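PDB 3OC9: UDP-N-acetylglucosamine pyrophosphorylase from Entamoeba histolytica, which probably makes UDP-N-acetylglucosamine and diphosphate from UTP and N-acetyl-alpha-D-glucosamine 1-phosphate. Local coordinates for residues Arg75-Arg78 against Leu79-Leu82; Phe118-Ser121 against Ser122-His126; Leu336-Ser339 against Leu340-Phe344; Glu52-Lys55 against Gly56-Val59; Val235-Tyr238 against Thr239-Thr242. All blocks are in the same frame, centred on the assembly; numbering follows the deposited sequence.

How the contacts relate
Along the chain the order is contact 4, contact 1, contact 2, contact 5, contact 3. Contacts 1 and 2 meet directly: helix 68-87 packs against the loop entering strand 125-134, their centres about 13 Å apart, with Gln80 and Gln124 joining them. Contacts 3 and 4 form a second pair, centres about 16 Å apart, where Lys55 reaches the backbone of Leu336. Contact 5 follows the hairpin 225-229/232-236, beyond the centre of the chain from contacts 1 and 2, roughly 38 Å centre to centre from contact 1. The turns of contacts 2 to 5 thus connect secondary structure within the nucleotidyltransferase family region, while contact 1 lies within a helix.

Contact 1. Residues Arg75-Arg78 against Leu79-Leu82; sequences RLLR and LQEL
Arg78 and Glu81 form a salt bridge three residues apart on one helix, NH1 lying 2.9 Å from OE1. The two flat groups stand almost perpendicular, 88° apart. The carboxylate oxygen lies practically in the guanidinium plane, at its edge, whereas NH1 approaches that oxygen from above the carboxylate plane, and the bond is appreciably bent. One turn on, the methyl CD2 of Leu82 lies over the centre of one face of the same guanidinium, 3.8 Å from CZ. A bend at chi2 (60°) after a CG anti to the backbone N swings the Arg78 chain along the helix, which brings edge and face to these two neighbours. The group has a further partner in Glu388, and Glu81 OE1 also receives Arg382, a small network in which Glu81 lies between two arginines and Arg78 between two acids, which probably keeps them charged.

Behind this, backbone bonds such as Leu79 N to Arg75 O, at 3.0 Å, fix the spacing of the turns. Leu79 CD1 rests at 4.1 Å from Arg75 CG, while the guanidinium of Arg75 goes elsewhere, to Cys191 O and the ring of Phe381. A water accepts a hydrogen bond from Gln80 NE2 and donates to Leu77 O at 2.9 Å, supplementing that carbonyl's helix bond to Glu81 N.

Gln80 OE1 accepts from Ile94 N, just ahead of strand 95-100, and from Gln124 NE2 at the entrance to strand 125-134. Leu77 packs on Leu120 of the same approach, and Leu82 leans on Tyr24 and Leu28, so helix 68-87 is held between the starts of those strands and helix 21-32.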
loop_
_atom_site.group_PDB
_atom_site.type_symbol
_atom_site.label_atom_id
_atom_site.label_comp_id
_atom_site.label_asym_id
_atom_site.label_seq_id
_atom_site.Cartn_x
_atom_site.Cartn_y
_atom_site.Cartn_z
ATOM N N ARG A 75 0.329 -8.031 -11.605
ATOM C CA ARG A 75 1.390 -8.454 -10.688
ATOM C C ARG A 75 1.026 -9.759 -9.932
ATOM O O ARG A 75 1.877 -10.640 -9.790
ATOM C CB ARG A 75 1.786 -7.294 -9.742
ATOM C CG ARG A 75 2.936 -7.623 -8.768
ATOM C CD ARG A 75 3.808 -6.388 -8.467
ATOM N NE ARG A 75 4.768 -6.149 -9.527
ATOM C CZ ARG A 75 5.521 -5.058 -9.664
ATOM N NH1 ARG A 75 6.347 -4.991 -10.693
ATOM N NH2 ARG A 75 5.460 -4.031 -8.802
ATOM N N LEU A 76 -0.222 -9.896 -9.458
ATOM C CA LEU A 76 -0.658 -11.154 -8.830
ATOM C C LEU A 76 -0.580 -12.353 -9.810
ATOM O O LEU A 76 -0.131 -13.447 -9.428
ATOM C CB LEU A 76 -2.077 -11.026 -8.222
ATOM C CG LEU A 76 -2.272 -10.049 -7.046
ATOM C CD1 LEU A 76 -3.753 -10.061 -6.571
ATOM C CD2 LEU A 76 -1.340 -10.393 -5.862
ATOM N N LEU A 77 -1.004 -12.149 -11.063
ATOM C CA LEU A 77 -0.861 -13.195 -12.101
ATOM C C LEU A 77 0.606 -13.653 -12.306
ATOM O O LEU A 77 0.882 -14.863 -12.420
ATOM C CB LEU A 77 -1.513 -12.763 -13.429
ATOM C CG LEU A 77 -3.059 -12.752 -13.462
ATOM C CD1 LEU A 77 -3.540 -12.020 -14.704
ATOM C CD2 LEU A 77 -3.686 -14.163 -13.408
ATOM N N ARG A 78 1.544 -12.705 -12.292
ATOM C CA ARG A 78 2.991 -13.025 -12.481
ATOM C C ARG A 78 3.604 -13.758 -11.275
ATOM O O ARG A 78 4.397 -14.698 -11.447
ATOM C CB ARG A 78 3.785 -11.755 -12.826
ATOM C CG ARG A 78 5.311 -11.943 -12.993
ATOM C CD ARG A 78 5.642 -12.953 -14.119
ATOM N NE ARG A 78 7.082 -12.995 -14.411
ATOM C CZ ARG A 78 7.661 -13.918 -15.183
ATOM N NH1 ARG A 78 6.930 -14.893 -15.735
ATOM N NH2 ARG A 78 8.969 -13.867 -15.408
ATOM N N LEU A 79 3.250 -13.311 -10.060
ATOM C CA LEU A 79 3.651 -13.978 -8.825
ATOM C C LEU A 79 3.131 -15.423 -8.752
ATOM O O LEU A 79 3.881 -16.339 -8.375
ATOM C CB LEU A 79 3.192 -13.160 -7.587
ATOM C CG LEU A 79 3.984 -11.857 -7.362
ATOM C CD1 LEU A 79 3.238 -10.938 -6.368
ATOM C CD2 LEU A 79 5.408 -12.185 -6.835
ATOM N N GLN A 80 1.866 -15.644 -9.130
ATOM C CA GLN A 80 1.326 -17.020 -9.180
ATOM C C GLN A 80 2.135 -17.927 -10.139
ATOM O O GLN A 80 2.423 -19.085 -9.817
ATOM C CB GLN A 80 -0.175 -17.029 -9.572
ATOM C CG GLN A 80 -1.132 -16.554 -8.434
ATOM C CD GLN A 80 -2.605 -16.377 -8.870
ATOM O OE1 GLN A 80 -3.472 -16.099 -8.033
ATOM N NE2 GLN A 80 -2.884 -16.522 -10.169
ATOM N N GLU A 81 2.487 -17.368 -11.292
ATOM C CA GLU A 81 3.265 -18.061 -12.351
ATOM C C GLU A 81 4.677 -18.461 -11.878
ATOM O O GLU A 81 5.093 -19.605 -12.072
ATOM C CB GLU A 81 3.336 -17.169 -13.585
ATOM C CG GLU A 81 3.978 -17.796 -14.823
ATOM C CD GLU A 81 3.764 -16.947 -16.072
ATOM O OE1 GLU A 81 4.158 -15.753 -16.102
ATOM O OE2 GLU A 81 3.189 -17.500 -17.039
ATOM N N LEU A 82 5.392 -17.533 -11.240
ATOM C CA LEU A 82 6.726 -17.819 -10.682
ATOM C C LEU A 82 6.710 -18.949 -9.630
ATOM O O LEU A 82 7.589 -19.843 -9.642
ATOM C CB LEU A 82 7.374 -16.532 -10.116
ATOM C CG LEU A 82 7.777 -15.439 -11.125
ATOM C CD1 LEU A 82 8.382 -14.194 -10.428
ATOM C CD2 LEU A 82 8.789 -15.980 -12.157
HETATM O O HOH W 1 -1.092 -16.998 -12.851
#

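Contact 2. Residues Phe118-Ser121 against Ser122-His126; sequences FGLS and SEQIH
Three hydrogen bonds tie Ser121 to the residues just after it. Its carbonyl O accepts the backbone N of Gln124 at 3.1 Å, closing a type I turn from Ser121 to Gln124; the donor stands well above the carbonyl plane. Its hydroxyl OG accepts the backbone N of Glu123, also at 3.1 Å, because chi1 of 170° carries OG anti to the serine N and round to the carbonyl side, facing the turn. The third bond runs the other way: Ser121 N donates to the side-chain oxygen OE1 of Gln124 at 3.0 Å. It is nearly straight, 172° at the hydrogen, and tilted only modestly from the amide plane. Serine and glutamine therefore each lend a side-chain oxygen to the other's half of the turn. The opposite end of the glutamine amide is also engaged, NE2 donating to Ile94 O, so the amide cannot readily rotate.

Apolar contacts fill in beside this amide. Leu120 crosses the Gln124 side chain at about a right angle, its CD2 3.7 Å from the amide carbon CD. Its other methyl, CD1, lies 3.9 Å from CD1 of Ile125 in one of two deposited conformers, a contact less certain for that reason. Leu120 also touches Ser73 on helix 68-87.

The pairing of OG with the second following N and of O with the third is an ST motif. Here it turns the chain after helix 105-114 into strand 125-134, which lies parallel to 95-100, as expected in a beta-alpha-beta crossover of a GT-A type nucleotidyltransferase.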
loop_
_atom_site.group_PDB
_atom_site.type_symbol
_atom_site.label_atom_id
_atom_site.label_comp_id
_atom_site.label_asym_id
_atom_site.label_seq_id
_atom_site.Cartn_x
_atom_site.Cartn_y
_atom_site.Cartn_z
ATOM N N PHE A 118 -9.761 -8.845 -15.225
ATOM C CA PHE A 118 -8.419 -8.692 -15.808
ATOM C C PHE A 118 -7.628 -10.015 -15.885
ATOM O O PHE A 118 -6.396 -10.012 -15.873
ATOM C CB PHE A 118 -7.600 -7.573 -15.089
ATOM C CG PHE A 118 -8.284 -6.217 -15.091
ATOM C CD1 PHE A 118 -8.298 -5.431 -16.248
ATOM C CD2 PHE A 118 -8.924 -5.738 -13.942
ATOM C CE1 PHE A 118 -8.944 -4.189 -16.271
ATOM C CE2 PHE A 118 -9.573 -4.502 -13.952
ATOM C CZ PHE A 118 -9.570 -3.718 -15.128
ATOM N N GLY A 119 -8.337 -11.140 -16.004
ATOM C CA GLY A 119 -7.670 -12.452 -16.109
ATOM C C GLY A 119 -7.540 -13.256 -14.815
ATOM O O GLY A 119 -7.109 -14.416 -14.852
ATOM N N LEU A 120 -7.893 -12.645 -13.677
ATOM C CA LEU A 120 -8.038 -13.374 -12.391
ATOM C C LEU A 120 -9.331 -14.211 -12.362
ATOM O O LEU A 120 -10.159 -14.115 -13.284
ATOM C CB LEU A 120 -7.983 -12.399 -11.194
ATOM C CG LEU A 120 -6.647 -11.652 -10.983
ATOM C CD1 LEU A 120 -6.786 -10.475 -9.990
ATOM C CD2 LEU A 120 -5.564 -12.629 -10.545
ATOM N N SER A 121 -9.472 -15.060 -11.339
ATOM C CA SER A 121 -10.715 -15.821 -11.113
ATOM C C SER A 121 -11.705 -15.060 -10.231
ATOM O O SER A 121 -11.308 -14.411 -9.256
ATOM C CB SER A 121 -10.396 -17.181 -10.485
ATOM O OG SER A 121 -11.587 -17.849 -10.048
ATOM N N SER A 122 -13.002 -15.170 -10.537
ATOM C CA SER A 122 -14.037 -14.592 -9.654
ATOM C C SER A 122 -13.990 -15.136 -8.217
ATOM O O SER A 122 -14.502 -14.502 -7.292
ATOM C CB SER A 122 -15.460 -14.773 -10.239
ATOM O OG SER A 122 -15.866 -16.140 -10.196
ATOM N N GLU A 123 -13.358 -16.302 -8.048
ATOM C CA GLU A 123 -13.311 -16.954 -6.740
ATOM C C GLU A 123 -12.283 -16.331 -5.792
ATOM O O GLU A 123 -12.335 -16.580 -4.581
ATOM C CB GLU A 123 -13.048 -18.456 -6.900
ATOM C CG GLU A 123 -14.028 -19.132 -7.856
ATOM C CD GLU A 123 -14.069 -20.634 -7.713
ATOM O OE1 GLU A 123 -12.985 -21.258 -7.675
ATOM O OE2 GLU A 123 -15.193 -21.191 -7.657
ATOM N N GLN A 124 -11.385 -15.500 -6.332
ATOM C CA GLN A 124 -10.261 -14.917 -5.536
ATOM C C GLN A 124 -10.334 -13.426 -5.180
ATOM O O GLN A 124 -9.447 -12.932 -4.483
ATOM C CB GLN A 124 -8.896 -15.230 -6.203
ATOM C CG GLN A 124 -8.453 -14.288 -7.356
ATOM C CD GLN A 124 -7.244 -14.843 -8.123
ATOM O OE1 GLN A 124 -7.384 -15.379 -9.236
ATOM N NE2 GLN A 124 -6.058 -14.735 -7.523
ATOM N N ILE A 125 -11.368 -12.714 -5.655
ATOM C CA ILE A 125 -11.565 -11.272 -5.391
ATOM C C ILE A 125 -12.678 -11.114 -4.358
ATOM O O ILE A 125 -13.779 -11.610 -4.595
ATOM C CB ILE A 125 -12.028 -10.547 -6.687
ATOM C CG1 ILE A 125 -10.961 -10.652 -7.773
ATOM C CG2 ILE A 125 -12.394 -9.077 -6.417
ATOM C CD1 ILE A 125 -9.785 -9.756 -7.527
ATOM N N HIS A 126 -12.409 -10.418 -3.237
ATOM C CA HIS A 126 -13.395 -10.299 -2.133
ATOM C C HIS A 126 -13.545 -8.863 -1.589
ATOM O O HIS A 126 -12.757 -8.441 -0.716
ATOM C CB HIS A 126 -13.029 -11.248 -0.965
ATOM C CG HIS A 126 -12.641 -12.635 -1.393
ATOM N ND1 HIS A 126 -13.560 -13.660 -1.523
ATOM C CD2 HIS A 126 -11.431 -13.173 -1.698
ATOM C CE1 HIS A 126 -12.937 -14.761 -1.909
ATOM N NE2 HIS A 126 -11.641 -14.497 -2.017
#

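Contact 3. Residues Leu336-Ser339 against Leu340-Phe344; sequences LKNS and LNESF
Asn338 and Phe344 meet with the amide standing steeply over the ring, the two planes 72° apart. Nitrogen ND2 does the touching: it hangs 3.6 Å above one face of the benzene ring, displaced toward the rim on the side of CE1. The same nitrogen donates to the backbone O of Phe344 at 3.0 Å, in a bond that is essentially straight (178°). That oxygen lies in the amide plane of Asn338, yet the nitrogen stands well above the carbonyl plane of Phe344. With chi1 of 69°, the Phe344 ring is tucked between its own N and carbonyl carbon, and in that position it sits beneath the amide its carbonyl holds.

Glu342 comes in beside the asparagine with its aliphatic part, CG being 4.0 Å from Asn338 CB, while the carboxylate leads away from the contact. Between the two partners the chain makes a type I turn from Ser339 to Glu342, closed by a weak bond from Glu342 N to Ser339 O (3.3 Å). Another weak one joins Asn341 N to Ser339 OG at 3.4 Å, making a slack ST motif.

Asn338 is buried although most of this loop is exposed, and both ends of its amide are used, OD1 accepting from Arg48 NE. Its flip is therefore settled, and the arginine probably polarises the amide and strengthens the N-H that grips Phe344 O.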
loop_
_atom_site.group_PDB
_atom_site.type_symbol
_atom_site.label_atom_id
_atom_site.label_comp_id
_atom_site.label_asym_id
_atom_site.label_seq_id
_atom_site.Cartn_x
_atom_site.Cartn_y
_atom_site.Cartn_z
ATOM N N LEU A 336 1.216 8.433 -6.296
ATOM C CA LEU A 336 0.313 9.320 -7.082
ATOM C C LEU A 336 -0.727 9.969 -6.168
ATOM O O LEU A 336 -1.642 9.281 -5.672
ATOM C CB LEU A 336 -0.388 8.557 -8.217
ATOM C CG LEU A 336 -1.420 9.365 -9.044
ATOM C CD1 LEU A 336 -0.769 10.542 -9.785
ATOM C CD2 LEU A 336 -2.222 8.476 -10.028
ATOM N N LYS A 337 -0.587 11.284 -5.948
ATOM C CA LYS A 337 -1.425 12.033 -4.994
ATOM C C LYS A 337 -2.048 13.336 -5.535
ATOM O O LYS A 337 -3.136 13.736 -5.085
ATOM C CB LYS A 337 -0.649 12.331 -3.709
ATOM C CG LYS A 337 -0.356 11.085 -2.879
ATOM C CD LYS A 337 0.544 11.366 -1.694
ATOM C CE LYS A 337 0.374 10.285 -0.636
ATOM N NZ LYS A 337 -0.970 10.397 0.025
ATOM N N ASN A 338 -1.365 13.983 -6.484
ATOM C CA ASN A 338 -1.733 15.327 -6.967
ATOM C C ASN A 338 -1.977 15.403 -8.488
ATOM O O ASN A 338 -1.475 14.571 -9.264
ATOM C CB ASN A 338 -0.628 16.344 -6.596
ATOM C CG ASN A 338 -0.314 16.385 -5.106
ATOM O OD1 ASN A 338 -1.208 16.537 -4.259
ATOM N ND2 ASN A 338 0.980 16.271 -4.775
ATOM N N SER A 339 -2.745 16.406 -8.920
ATOM C CA SER A 339 -2.856 16.753 -10.337
ATOM C C SER A 339 -1.562 17.429 -10.815
ATOM O O SER A 339 -0.654 17.671 -10.015
ATOM C CB SER A 339 -4.044 17.706 -10.566
ATOM O OG SER A 339 -3.789 18.968 -9.970
ATOM N N LEU A 340 -1.499 17.754 -12.107
ATOM C CA LEU A 340 -0.326 18.420 -12.700
ATOM C C LEU A 340 -0.187 19.918 -12.349
ATOM O O LEU A 340 0.757 20.590 -12.805
ATOM C CB LEU A 340 -0.283 18.205 -14.226
ATOM C CG LEU A 340 0.025 16.797 -14.767
ATOM C CD1 LEU A 340 -0.035 16.765 -16.286
ATOM C CD2 LEU A 340 1.395 16.296 -14.288
ATOM N N ASN A 341 -1.107 20.434 -11.537
ATOM C CA ASN A 341 -0.974 21.789 -10.984
ATOM C C ASN A 341 -0.058 21.859 -9.730
ATOM O O ASN A 341 0.150 22.942 -9.174
ATOM C CB ASN A 341 -2.357 22.412 -10.720
ATOM C CG ASN A 341 -3.266 22.375 -11.952
ATOM O OD1 ASN A 341 -4.345 21.767 -11.927
ATOM N ND2 ASN A 341 -2.828 23.016 -13.040
ATOM N N GLU A 342 0.467 20.703 -9.297
ATOM C CA GLU A 342 1.585 20.615 -8.331
ATOM C C GLU A 342 2.799 19.937 -8.993
ATOM O O GLU A 342 2.654 19.239 -10.001
ATOM C CB GLU A 342 1.202 19.836 -7.057
ATOM C CG GLU A 342 -0.108 20.253 -6.363
ATOM C CD GLU A 342 -0.070 21.639 -5.720
ATOM O OE1 GLU A 342 0.996 22.301 -5.721
ATOM O OE2 GLU A 342 -1.128 22.069 -5.203
ATOM N N SER A 343 3.995 20.143 -8.435
ATOM C CA SER A 343 5.218 19.634 -9.069
ATOM C C SER A 343 5.792 18.400 -8.366
ATOM O O SER A 343 6.960 18.041 -8.572
ATOM C CB SER A 343 6.282 20.745 -9.174
ATOM O OG SER A 343 6.788 21.071 -7.893
ATOM N N PHE A 344 4.970 17.742 -7.546
ATOM C CA PHE A 344 5.379 16.487 -6.892
ATOM C C PHE A 344 4.241 15.456 -6.817
ATOM O O PHE A 344 3.076 15.835 -6.874
ATOM C CB PHE A 344 6.019 16.762 -5.515
ATOM C CG PHE A 344 5.061 17.267 -4.468
ATOM C CD1 PHE A 344 4.617 16.418 -3.453
ATOM C CD2 PHE A 344 4.625 18.593 -4.475
ATOM C CE1 PHE A 344 3.729 16.877 -2.463
ATOM C CE2 PHE A 344 3.729 19.067 -3.492
ATOM C CZ PHE A 344 3.284 18.204 -2.487
#

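Contact 4. Residues Glu52-Lys55 against Gly56-Val59; sequences EHPK and GMFV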
loop_
_atom_site.group_PDB
_atom_site.type_symbol
_atom_site.label_atom_id
_atom_site.label_comp_id
_atom_site.label_asym_id
_atom_site.label_seq_id
_atom_site.Cartn_x
_atom_site.Cartn_y
_atom_site.Cartn_z
ATOM N N GLU A 52 -13.980 11.644 -10.136
ATOM C CA GLU A 52 -15.009 11.494 -9.103
ATOM C C GLU A 52 -15.486 10.036 -8.962
ATOM O O GLU A 52 -16.682 9.729 -9.107
ATOM C CB GLU A 52 -16.177 12.469 -9.344
ATOM C CG GLU A 52 -15.800 13.969 -9.323
ATOM C CD GLU A 52 -15.124 14.442 -8.026
ATOM O OE1 GLU A 52 -15.338 13.836 -6.950
ATOM O OE2 GLU A 52 -14.373 15.445 -8.087
ATOM N N HIS A 53 -14.528 9.153 -8.669
ATOM C CA HIS A 53 -14.718 7.691 -8.587
ATOM C C HIS A 53 -13.617 7.135 -7.663
ATOM O O HIS A 53 -12.624 7.833 -7.420
ATOM C CB HIS A 53 -14.600 7.041 -9.979
ATOM C CG HIS A 53 -15.605 7.533 -10.982
ATOM N ND1 HIS A 53 -16.915 7.095 -11.002
ATOM C CD2 HIS A 53 -15.489 8.413 -12.007
ATOM C CE1 HIS A 53 -17.563 7.691 -11.991
ATOM N NE2 HIS A 53 -16.722 8.497 -12.614
ATOM N N PRO A 54 -13.771 5.886 -7.151
ATOM C CA PRO A 54 -12.710 5.308 -6.295
ATOM C C PRO A 54 -11.343 5.293 -6.993
ATOM O O PRO A 54 -11.259 4.998 -8.182
ATOM C CB PRO A 54 -13.187 3.870 -6.049
ATOM C CG PRO A 54 -14.650 3.903 -6.286
ATOM C CD PRO A 54 -14.898 4.946 -7.330
ATOM N N LYS A 55 -10.287 5.607 -6.243
ATOM C CA LYS A 55 -8.939 5.803 -6.797
ATOM C C LYS A 55 -8.402 4.621 -7.631
ATOM O O LYS A 55 -7.688 4.828 -8.609
ATOM C CB LYS A 55 -7.970 6.165 -5.645
ATOM C CG LYS A 55 -6.496 6.368 -6.029
ATOM C CD LYS A 55 -6.256 7.733 -6.653
ATOM C CE LYS A 55 -4.819 8.218 -6.417
ATOM N NZ LYS A 55 -4.600 8.791 -5.049
ATOM N N GLY A 56 -8.737 3.385 -7.251
ATOM C CA GLY A 56 -8.271 2.205 -8.001
ATOM C C GLY A 56 -8.699 2.172 -9.474
ATOM O O GLY A 56 -8.069 1.500 -10.307
ATOM N N MET A 57 -9.775 2.890 -9.795
ATOM C CA MET A 57 -10.323 2.933 -11.170
ATOM C C MET A 57 -9.611 3.938 -12.104
ATOM O O MET A 57 -9.897 3.982 -13.322
ATOM C CB MET A 57 -11.855 3.206 -11.119
ATOM C CG MET A 57 -12.664 2.013 -10.548
ATOM S SD MET A 57 -14.411 2.357 -10.100
ATOM C CE MET A 57 -15.123 2.695 -11.700
ATOM N N PHE A 58 -8.706 4.744 -11.535
ATOM C CA PHE A 58 -7.966 5.802 -12.284
ATOM C C PHE A 58 -7.033 5.233 -13.336
ATOM O O PHE A 58 -6.222 4.360 -13.032
ATOM C CB PHE A 58 -7.156 6.712 -11.337
ATOM C CG PHE A 58 -6.456 7.875 -12.055
ATOM C CD1 PHE A 58 -5.123 7.765 -12.461
ATOM C CD2 PHE A 58 -7.151 9.052 -12.353
ATOM C CE1 PHE A 58 -4.467 8.821 -13.128
ATOM C CE2 PHE A 58 -6.510 10.125 -13.039
ATOM C CZ PHE A 58 -5.157 9.998 -13.409
ATOM N N VAL A 59 -7.145 5.735 -14.575
ATOM C CA VAL A 59 -6.354 5.230 -15.708
ATOM C C VAL A 59 -5.035 6.020 -15.872
ATOM O O VAL A 59 -5.055 7.209 -16.213
ATOM C CB VAL A 59 -7.185 5.273 -17.027
ATOM C CG1 VAL A 59 -6.403 4.666 -18.225
ATOM C CG2 VAL A 59 -8.537 4.555 -16.824
#
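Pro54 and Met57 lie side by side and point the same way, the sulfur SD 3.8 Å from the ring carbon CD. This is the tight half of the contact. Right beside it Met57 N donates to Pro54 O at 3.0 Å, and the next bond, Phe58 N to Lys55 O, follows at 3.1 Å. Two successive bonds, each between residues three apart, wind the chain into a short 3-10 turn, with each donor above the plane of its carbonyl. Both side chains also touch Glu107 of helix 105-114, with Ile108 against Pro54 and Tyr111 against Met57.

Across the turn the other half is loose. Phe58 offers little beyond its CB, 3.4 Å from Lys55 O; with CG anti to its backbone N (chi1 -176°) the ring leaves for Leu49 and Leu336. Lys55 likewise sends its amine away from the turn, and Glu52 is exposed.

Pro54 and Lys55 end the glycine-rich signature of this family, a loop that binds the nucleotide in relatives. Met57 N and Phe58 N are spent within the turn, while the backbones of Lys55 and Gly56 bond to Gly44 and Ala42. Lys55 NZ is held by a salt bridge to Asp187 and a hydrogen bond to Leu336 O, which fixes where the ammonium sits.

Contact 5. Residues Val235-Tyr238 against Thr239-Thr242; sequences VVEY and TELT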
loop_
_atom_site.group_PDB
_atom_site.type_symbol
_atom_site.label_atom_id
_atom_site.label_comp_id
_atom_site.label_asym_id
_atom_site.label_seq_id
_atom_site.Cartn_x
_atom_site.Cartn_y
_atom_site.Cartn_z
ATOM N N VAL A 235 4.608 4.304 16.104
ATOM C CA VAL A 235 4.837 5.408 15.130
ATOM C C VAL A 235 4.601 6.777 15.770
ATOM O O VAL A 235 3.563 6.980 16.457
ATOM C CB VAL A 235 3.922 5.273 13.856
ATOM C CG1 VAL A 235 4.021 6.503 12.949
ATOM C CG2 VAL A 235 4.262 3.993 13.067
ATOM N N VAL A 236 5.547 7.703 15.559
ATOM C CA VAL A 236 5.333 9.142 15.847
ATOM C C VAL A 236 5.106 9.888 14.514
ATOM O O VAL A 236 5.977 9.888 13.649
ATOM C CB VAL A 236 6.521 9.747 16.665
ATOM C CG1 VAL A 236 6.398 11.288 16.817
ATOM C CG2 VAL A 236 6.621 9.090 18.058
ATOM N N GLU A 237 3.929 10.501 14.344
ATOM C CA GLU A 237 3.595 11.238 13.097
ATOM C C GLU A 237 4.432 12.515 12.947
ATOM O O GLU A 237 4.909 13.079 13.949
ATOM C CB GLU A 237 2.099 11.583 13.029
ATOM C CG GLU A 237 1.150 10.371 13.099
ATOM C CD GLU A 237 -0.316 10.764 12.916
ATOM O OE1 GLU A 237 -1.053 10.836 13.926
ATOM O OE2 GLU A 237 -0.727 11.021 11.768
ATOM N N TYR A 238 4.593 12.981 11.704
ATOM C CA TYR A 238 5.496 14.096 11.406
ATOM C C TYR A 238 5.144 15.341 12.219
ATOM O O TYR A 238 6.036 16.065 12.692
ATOM C CB TYR A 238 5.482 14.420 9.899
ATOM C CG TYR A 238 6.260 15.666 9.554
ATOM C CD1 TYR A 238 7.646 15.629 9.420
ATOM C CD2 TYR A 238 5.612 16.893 9.387
ATOM C CE1 TYR A 238 8.374 16.783 9.119
ATOM C CE2 TYR A 238 6.323 18.046 9.089
ATOM C CZ TYR A 238 7.702 17.985 8.949
ATOM O OH TYR A 238 8.410 19.129 8.649
ATOM N N THR A 239 3.838 15.580 12.377
ATOM C CA THR A 239 3.353 16.759 13.124
ATOM C C THR A 239 3.748 16.786 14.621
ATOM O O THR A 239 3.639 17.834 15.265
ATOM C CB THR A 239 1.810 16.998 12.937
ATOM O OG1 THR A 239 1.079 15.790 13.180
ATOM C CG2 THR A 239 1.491 17.485 11.533
ATOM N N GLU A 240 4.218 15.652 15.160
ATOM C CA GLU A 240 4.570 15.517 16.583
ATOM C C GLU A 240 6.061 15.355 16.886
ATOM O O GLU A 240 6.442 15.083 18.032
ATOM C CB GLU A 240 3.810 14.343 17.219
ATOM C CG GLU A 240 2.377 14.661 17.626
ATOM C CD GLU A 240 1.434 14.717 16.438
ATOM O OE1 GLU A 240 0.846 15.801 16.178
ATOM O OE2 GLU A 240 1.289 13.679 15.756
ATOM N N LEU A 241 6.908 15.516 15.873
ATOM C CA LEU A 241 8.353 15.371 16.064
ATOM C C LEU A 241 8.924 16.480 16.952
ATOM O O LEU A 241 8.358 17.574 17.017
ATOM C CB LEU A 241 9.074 15.371 14.720
ATOM C CG LEU A 241 8.837 14.157 13.816
ATOM C CD1 LEU A 241 9.474 14.416 12.460
ATOM C CD2 LEU A 241 9.396 12.887 14.463
ATOM N N THR A 242 10.039 16.179 17.621
ATOM C CA THR A 242 10.689 17.092 18.578
ATOM C C THR A 242 12.181 17.238 18.262
ATOM O O THR A 242 12.724 16.478 17.467
ATOM C CB THR A 242 10.556 16.565 20.027
ATOM O OG1 THR A 242 11.192 15.279 20.137
ATOM C CG2 THR A 242 9.082 16.434 20.437
HETATM O O HOH W 2 2.159 11.161 16.624
#
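The Tyr238 ring and the methyl CD1 of Leu241 come together obliquely, ring carbon CD1 to methyl CD1 3.7 Å. The backbone N of Thr239 stands near the ring just as obliquely. Tyr238 was modelled in two conformers, and its ring contacts hold for one of them. The other flat groups are the carboxylates of Glu237 and Glu240, side chains that run alongside each other with their planes 67° apart. A bend at chi2 (76°) folds Glu240 back until OE2 is 3.5 Å from Glu237 CB. That leaves Glu237 OE1 and Glu240 OE2 just 4.1 Å apart, a pair of like charges that may raise the affinity of one for a proton. A water, donating to Glu240 OE2 and accepting from the backbone N of Glu237, probably eases the repulsion.

Beneath the acids the backbone turns: Glu240 N donates to Glu237 O at 2.9 Å, and a weak bond joins Leu241 N to Tyr238 O. On the inner side Leu241 CD2 approaches Val236 CG1 at 4.1 Å, and Leu241 also rests on Val225.

The whole is a 3-10 turn directly following the second strand of the beta hairpin 225-229/232-236, with Leu241 folded back on the hairpin's valines and the acids at the surface.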